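Local coordinates for protein hydrogenase maturation factor (Thermoanaerobacter tengcongensis, PDB 3VTH) that probably transfers the carbamoyl group of carbamoyl phosphate to the C-terminal cysteine of HypE, using ATP, in the maturation of [NiFe]-hydrogenases, at residues A[399-411]-A[454-468]. Numbering follows the deposited sequence.
Sequences KASILAVGGFYKN and PEVVAHDMHKGYLST. With AP2 (phosphomethylphosphonic acid adenosyl ester), chain H; PO4 (phosphate ion), chain M.
A water gripped by G406, D460, S467 and T468 ties the two segments together where their strands part. It donates hydrogen bonds to G406 O and T468 OG1, accepts from D460 N, and lies 3.0 Å from S467 OG, which is itself 3.0 Å from G407 O; a second water joins S467 N to G407 O. Before this, strands 402-404 and 456-460 run parallel at 20°, with backbone bonds alternating from one strand to the other: A458 N to L403 O (2.8 Å), then V405 N to A458 O. On one face I402 and V456 lie side by side, with A404 against A458; on the other, L403 CB rests on the P454 ring. V405 ends the pairing: its CG1, anti to the carbonyl carbon (chi1 -65°), meets V457 CG2 at 3.6 Å, while CG2 reaches H459 CB and S467 O. Beyond the glycines, F408 CB sits over one face of the Y465 ring, a CH-pi contact 3.8 Å from its centroid, and H462 CB covers the opposite face. A serine in place of Y465 would probably cost F408 CB its CH-pi partner and open a gap between it and H462 CB. Next along, Y409 brings its ring edge to a terminal phosphonate oxygen of the bound nucleotide analogue, and D460 OD1 is hydrogen-bonded to the iron ligand H483, so the strand ends lead toward the nucleotide and iron sites, consistent with the actin-like ATPase fold of this family. Within the mixed sheet, strand 402-404 lies between 414-417 and 456-460, which borders 478-481; helix 737-749 packs on the I402, A404 and A458 face, and helix 433-449 touches P454 and S467.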
loop_
_atom_site.group_PDB
_atom_site.type_symbol
_atom_site.label_atom_id
_atom_site.label_comp_id
_atom_site.label_asym_id
_atom_site.label_seq_id
_atom_site.Cartn_x
_atom_site.Cartn_y
_atom_site.Cartn_z
ATOM N N LYS A 399 -3.295 -7.625 23.992
ATOM C CA LYS A 399 -2.786 -7.685 25.352
ATOM C C LYS A 399 -2.393 -6.284 25.851
ATOM O O LYS A 399 -2.831 -5.839 26.913
ATOM C CB LYS A 399 -1.582 -8.635 25.388
ATOM C CG LYS A 399 -1.590 -9.640 26.534
ATOM C CD LYS A 399 -1.184 -9.029 27.880
ATOM C CE LYS A 399 -1.104 -10.093 28.979
ATOM N NZ LYS A 399 -2.446 -10.636 29.350
ATOM N N ALA A 400 -1.564 -5.600 25.060
ATOM C CA ALA A 400 -1.103 -4.245 25.362
ATOM C C ALA A 400 -0.772 -3.613 24.009
ATOM O O ALA A 400 -0.727 -4.328 23.024
ATOM C CB ALA A 400 0.147 -4.308 26.256
ATOM N N SER A 401 -0.553 -2.300 23.955
ATOM C CA SER A 401 -0.176 -1.643 22.690
ATOM C C SER A 401 1.280 -1.926 22.300
ATOM O O SER A 401 2.214 -1.772 23.105
ATOM C CB SER A 401 -0.432 -0.134 22.722
ATOM O OG SER A 401 -1.813 0.150 22.534
ATOM N N ILE A 402 1.455 -2.344 21.055
ATOM C CA ILE A 402 2.779 -2.668 20.527
ATOM C C ILE A 402 3.071 -1.731 19.367
ATOM O O ILE A 402 2.194 -1.460 18.556
ATOM C CB ILE A 402 2.842 -4.140 20.055
ATOM C CG1 ILE A 402 2.906 -5.066 21.285
ATOM C CG2 ILE A 402 4.059 -4.389 19.104
ATOM C CD1 ILE A 402 2.664 -6.535 20.977
ATOM N N LEU A 403 4.292 -1.209 19.313
ATOM C CA LEU A 403 4.763 -0.559 18.101
ATOM C C LEU A 403 5.688 -1.538 17.371
ATOM O O LEU A 403 6.673 -1.994 17.929
ATOM C CB LEU A 403 5.512 0.736 18.444
ATOM C CG LEU A 403 6.329 1.394 17.321
ATOM C CD1 LEU A 403 5.420 1.926 16.184
ATOM C CD2 LEU A 403 7.168 2.520 17.913
ATOM N N ALA A 404 5.354 -1.849 16.124
ATOM C CA ALA A 404 6.217 -2.639 15.253
ATOM C C ALA A 404 6.846 -1.688 14.244
ATOM O O ALA A 404 6.136 -0.981 13.540
ATOM C CB ALA A 404 5.419 -3.733 14.561
ATOM N N VAL A 405 8.180 -1.666 14.204
ATOM C CA VAL A 405 8.912 -0.606 13.525
ATOM C C VAL A 405 9.088 -0.860 12.037
ATOM O O VAL A 405 9.479 0.051 11.299
ATOM C CB VAL A 405 10.282 -0.301 14.191
ATOM C CG1 VAL A 405 10.083 0.271 15.621
ATOM C CG2 VAL A 405 11.205 -1.519 14.172
ATOM N N GLY A 406 8.811 -2.088 11.600
ATOM C CA GLY A 406 8.939 -2.429 10.171
ATOM C C GLY A 406 10.352 -2.813 9.771
ATOM O O GLY A 406 11.182 -3.166 10.626
ATOM N N GLY A 407 10.633 -2.757 8.472
ATOM C CA GLY A 407 11.948 -3.130 7.958
ATOM C C GLY A 407 12.698 -1.930 7.393
ATOM O O GLY A 407 12.663 -0.834 7.960
ATOM N N PHE A 408 13.360 -2.149 6.267
ATOM C CA PHE A 408 14.171 -1.141 5.591
ATOM C C PHE A 408 13.485 -0.703 4.282
ATOM O O PHE A 408 13.067 0.451 4.167
ATOM C CB PHE A 408 15.617 -1.661 5.381
ATOM C CG PHE A 408 16.362 -1.011 4.225
ATOM C CD1 PHE A 408 16.969 -1.799 3.255
ATOM C CD2 PHE A 408 16.440 0.372 4.098
ATOM C CE1 PHE A 408 17.664 -1.222 2.177
ATOM C CE2 PHE A 408 17.119 0.956 3.030
ATOM C CZ PHE A 408 17.740 0.156 2.065
ATOM N N TYR A 409 13.366 -1.609 3.314
ATOM C CA TYR A 409 12.684 -1.281 2.060
ATOM C C TYR A 409 11.206 -1.053 2.292
ATOM O O TYR A 409 10.580 -1.774 3.084
ATOM C CB TYR A 409 12.809 -2.420 1.049
ATOM C CG TYR A 409 14.210 -2.663 0.548
ATOM C CD1 TYR A 409 14.811 -1.784 -0.356
ATOM C CD2 TYR A 409 14.929 -3.783 0.969
ATOM C CE1 TYR A 409 16.116 -2.013 -0.839
ATOM C CE2 TYR A 409 16.230 -4.031 0.491
ATOM C CZ TYR A 409 16.809 -3.141 -0.408
ATOM O OH TYR A 409 18.085 -3.384 -0.868
ATOM N N LYS A 410 10.645 -0.074 1.587
ATOM C CA LYS A 410 9.199 0.105 1.540
ATOM C C LYS A 410 8.605 0.152 2.952
ATOM O O LYS A 410 7.563 -0.451 3.240
ATOM C CB LYS A 410 8.564 -1.041 0.739
ATOM C CG LYS A 410 8.965 -1.085 -0.764
ATOM C CD LYS A 410 8.442 -2.386 -1.395
ATOM C CE LYS A 410 8.664 -2.475 -2.925
ATOM N NZ LYS A 410 10.111 -2.337 -3.354
ATOM N N ASN A 411 9.284 0.857 3.839
ATOM C CA ASN A 411 8.924 0.767 5.245
ATOM C C ASN A 411 7.478 1.178 5.556
ATOM O O ASN A 411 6.964 2.143 4.994
ATOM C CB ASN A 411 9.909 1.563 6.092
ATOM C CG ASN A 411 9.507 1.595 7.568
ATOM O OD1 ASN A 411 10.009 0.817 8.394
ATOM N ND2 ASN A 411 8.588 2.469 7.891
ATOM N N PRO A 454 2.906 3.093 23.016
ATOM C CA PRO A 454 3.466 1.756 22.932
ATOM C C PRO A 454 4.021 1.294 24.272
ATOM O O PRO A 454 4.660 2.074 24.988
ATOM C CB PRO A 454 4.598 1.914 21.912
ATOM C CG PRO A 454 4.124 3.031 21.033
ATOM C CD PRO A 454 3.443 3.979 21.969
ATOM N N GLU A 455 3.756 0.035 24.600
ATOM C CA GLU A 455 4.302 -0.579 25.815
ATOM C C GLU A 455 5.454 -1.539 25.500
ATOM O O GLU A 455 6.327 -1.769 26.332
ATOM C CB GLU A 455 3.181 -1.248 26.613
ATOM C CG GLU A 455 2.173 -0.208 27.142
ATOM C CD GLU A 455 1.148 -0.766 28.130
ATOM O OE1 GLU A 455 0.626 -1.879 27.893
ATOM O OE2 GLU A 455 0.838 -0.075 29.135
ATOM N N VAL A 456 5.462 -2.070 24.276
ATOM C CA VAL A 456 6.496 -2.991 23.828
ATOM C C VAL A 456 6.784 -2.637 22.371
ATOM O O VAL A 456 5.867 -2.241 21.633
ATOM C CB VAL A 456 6.033 -4.481 23.956
ATOM C CG1 VAL A 456 7.001 -5.431 23.291
ATOM C CG2 VAL A 456 5.864 -4.890 25.444
ATOM N N VAL A 457 8.048 -2.746 21.967
ATOM C CA VAL A 457 8.425 -2.474 20.576
ATOM C C VAL A 457 8.936 -3.758 19.919
ATOM O O VAL A 457 9.752 -4.483 20.510
ATOM C CB VAL A 457 9.476 -1.336 20.463
ATOM C CG1 VAL A 457 10.777 -1.707 21.194
ATOM C CG2 VAL A 457 9.804 -1.036 18.987
ATOM N N ALA A 458 8.434 -4.042 18.716
ATOM C CA ALA A 458 8.855 -5.195 17.946
ATOM C C ALA A 458 9.681 -4.701 16.757
ATOM O O ALA A 458 9.369 -3.660 16.142
ATOM C CB ALA A 458 7.651 -6.003 17.458
ATOM N N HIS A 459 10.742 -5.440 16.455
ATOM C CA HIS A 459 11.672 -5.018 15.410
ATOM C C HIS A 459 12.311 -6.226 14.738
ATOM O O HIS A 459 12.250 -7.352 15.263
ATOM C CB HIS A 459 12.748 -4.090 16.003
ATOM C CG HIS A 459 13.651 -4.758 16.994
ATOM N ND1 HIS A 459 14.760 -5.497 16.622
ATOM C CD2 HIS A 459 13.610 -4.794 18.345
ATOM C CE1 HIS A 459 15.362 -5.954 17.708
ATOM N NE2 HIS A 459 14.685 -5.536 18.766
ATOM N N ASP A 460 12.921 -5.986 13.580
ATOM C CA ASP A 460 13.620 -7.018 12.844
ATOM C C ASP A 460 14.914 -7.410 13.554
ATOM O O ASP A 460 15.559 -6.578 14.216
ATOM C CB ASP A 460 13.961 -6.510 11.434
ATOM C CG ASP A 460 14.157 -7.648 10.431
ATOM O OD1 ASP A 460 13.202 -7.960 9.696
ATOM O OD2 ASP A 460 15.268 -8.214 10.361
ATOM N N MET A 461 15.322 -8.669 13.394
ATOM C CA MET A 461 16.625 -9.093 13.922
ATOM C C MET A 461 17.809 -8.363 13.282
ATOM O O MET A 461 18.871 -8.294 13.889
ATOM C CB MET A 461 16.814 -10.600 13.790
ATOM C CG MET A 461 15.876 -11.408 14.662
ATOM S SD MET A 461 16.016 -13.171 14.339
ATOM C CE MET A 461 15.090 -13.781 15.742
ATOM N N HIS A 462 17.630 -7.843 12.058
ATOM C CA HIS A 462 18.708 -7.118 11.358
ATOM C C HIS A 462 19.121 -5.894 12.177
ATOM O O HIS A 462 18.318 -4.979 12.360
ATOM C CB HIS A 462 18.237 -6.679 9.956
ATOM C CG HIS A 462 19.344 -6.223 9.053
ATOM N ND1 HIS A 462 19.585 -6.801 7.822
ATOM C CD2 HIS A 462 20.256 -5.234 9.189
ATOM C CE1 HIS A 462 20.611 -6.198 7.245
ATOM N NE2 HIS A 462 21.038 -5.242 8.053
ATOM N N LYS A 463 20.367 -5.865 12.654
ATOM C CA LYS A 463 20.815 -4.761 13.529
ATOM C C LYS A 463 21.164 -3.468 12.772
ATOM O O LYS A 463 21.319 -2.419 13.387
ATOM C CB LYS A 463 22.037 -5.180 14.370
ATOM C CG LYS A 463 21.894 -6.486 15.158
ATOM C CD LYS A 463 23.214 -6.832 15.850
ATOM C CE LYS A 463 23.162 -8.191 16.557
ATOM N NZ LYS A 463 22.067 -8.228 17.576
ATOM N N GLY A 464 21.319 -3.558 11.453
ATOM C CA GLY A 464 21.673 -2.396 10.629
ATOM C C GLY A 464 20.503 -1.521 10.147
ATOM O O GLY A 464 20.726 -0.390 9.716
ATOM N N TYR A 465 19.268 -2.010 10.238
ATOM C CA TYR A 465 18.107 -1.201 9.818
ATOM C C TYR A 465 18.005 0.022 10.723
ATOM O O TYR A 465 18.138 -0.093 11.936
ATOM C CB TYR A 465 16.807 -1.994 9.934
ATOM C CG TYR A 465 16.629 -3.141 8.957
ATOM C CD1 TYR A 465 17.550 -3.391 7.916
ATOM C CD2 TYR A 465 15.515 -3.955 9.056
ATOM C CE1 TYR A 465 17.335 -4.470 7.001
ATOM C CE2 TYR A 465 15.300 -5.005 8.185
ATOM C CZ TYR A 465 16.211 -5.259 7.169
ATOM O OH TYR A 465 15.917 -6.321 6.352
ATOM N N LEU A 466 17.762 1.187 10.140
ATOM C CA LEU A 466 17.455 2.368 10.957
ATOM C C LEU A 466 16.236 2.135 11.844
ATOM O O LEU A 466 16.165 2.681 12.950
ATOM C CB LEU A 466 17.216 3.597 10.090
ATOM C CG LEU A 466 18.366 4.093 9.213
ATOM C CD1 LEU A 466 17.856 5.307 8.425
ATOM C CD2 LEU A 466 19.572 4.491 10.055
ATOM N N SER A 467 15.286 1.329 11.360
ATOM C CA SER A 467 14.109 0.978 12.156
ATOM C C SER A 467 14.492 0.218 13.440
ATOM O O SER A 467 13.938 0.474 14.522
ATOM C CB SER A 467 13.090 0.181 11.326
ATOM O OG SER A 467 13.649 -1.022 10.817
ATOM N N THR A 468 15.436 -0.707 13.313
ATOM C CA THR A 468 15.969 -1.442 14.468
ATOM C C THR A 468 16.676 -0.498 15.449
ATOM O O THR A 468 16.427 -0.542 16.655
ATOM C CB THR A 468 16.938 -2.564 14.015
ATOM O OG1 THR A 468 16.217 -3.490 13.199
ATOM C CG2 THR A 468 17.554 -3.299 15.237
HETATM P PB AP2 H . 13.805 -7.829 1.137
HETATM O O1B AP2 H . 14.253 -8.658 -0.041
HETATM O O2B AP2 H . 13.114 -8.561 2.246
HETATM O O3B AP2 H . 14.872 -6.860 1.582
HETATM C C3A AP2 H . 12.538 -6.762 0.399
HETATM P PA AP2 H . 11.033 -7.617 -0.152
HETATM O O1A AP2 H . 10.131 -6.431 -0.462
HETATM O O2A AP2 H . 10.528 -8.722 0.744
HETATM O "O5'" AP2 H . 11.466 -8.355 -1.526
HETATM C "C5'" AP2 H . 11.748 -7.536 -2.654
HETATM C "C4'" AP2 H . 12.466 -8.436 -3.633
HETATM O "O4'" AP2 H . 11.533 -9.343 -4.222
HETATM C "C3'" AP2 H . 13.064 -7.672 -4.798
HETATM O "O3'" AP2 H . 14.298 -7.053 -4.421
HETATM C "C2'" AP2 H . 13.216 -8.796 -5.803
HETATM O "O2'" AP2 H . 14.431 -9.481 -5.476
HETATM C "C1'" AP2 H . 11.991 -9.683 -5.537
HETATM N N9 AP2 H . 10.988 -9.373 -6.597
HETATM C C8 AP2 H . 10.342 -8.199 -6.811
HETATM N N7 AP2 H . 9.535 -8.261 -7.905
HETATM C C5 AP2 H . 9.653 -9.503 -8.415
HETATM C C6 AP2 H . 9.084 -10.244 -9.568
HETATM N N6 AP2 H . 8.193 -9.661 -10.410
HETATM N N1 AP2 H . 9.493 -11.530 -9.750
HETATM C C2 AP2 H . 10.361 -12.142 -8.916
HETATM N N3 AP2 H . 10.926 -11.521 -7.858
HETATM C C4 AP2 H . 10.615 -10.227 -7.564
HETATM P P PO4 M . 23.764 -4.204 5.295
HETATM O O1 PO4 M . 23.373 -3.288 4.159
HETATM O O2 PO4 M . 22.876 -5.429 5.276
HETATM O O3 PO4 M . 25.204 -4.627 5.117
HETATM O O4 PO4 M . 23.591 -3.467 6.608
HETATM O O HOH W 1 13.533 -3.359 12.638
HETATM O O HOH W 2 15.089 0.661 8.520
#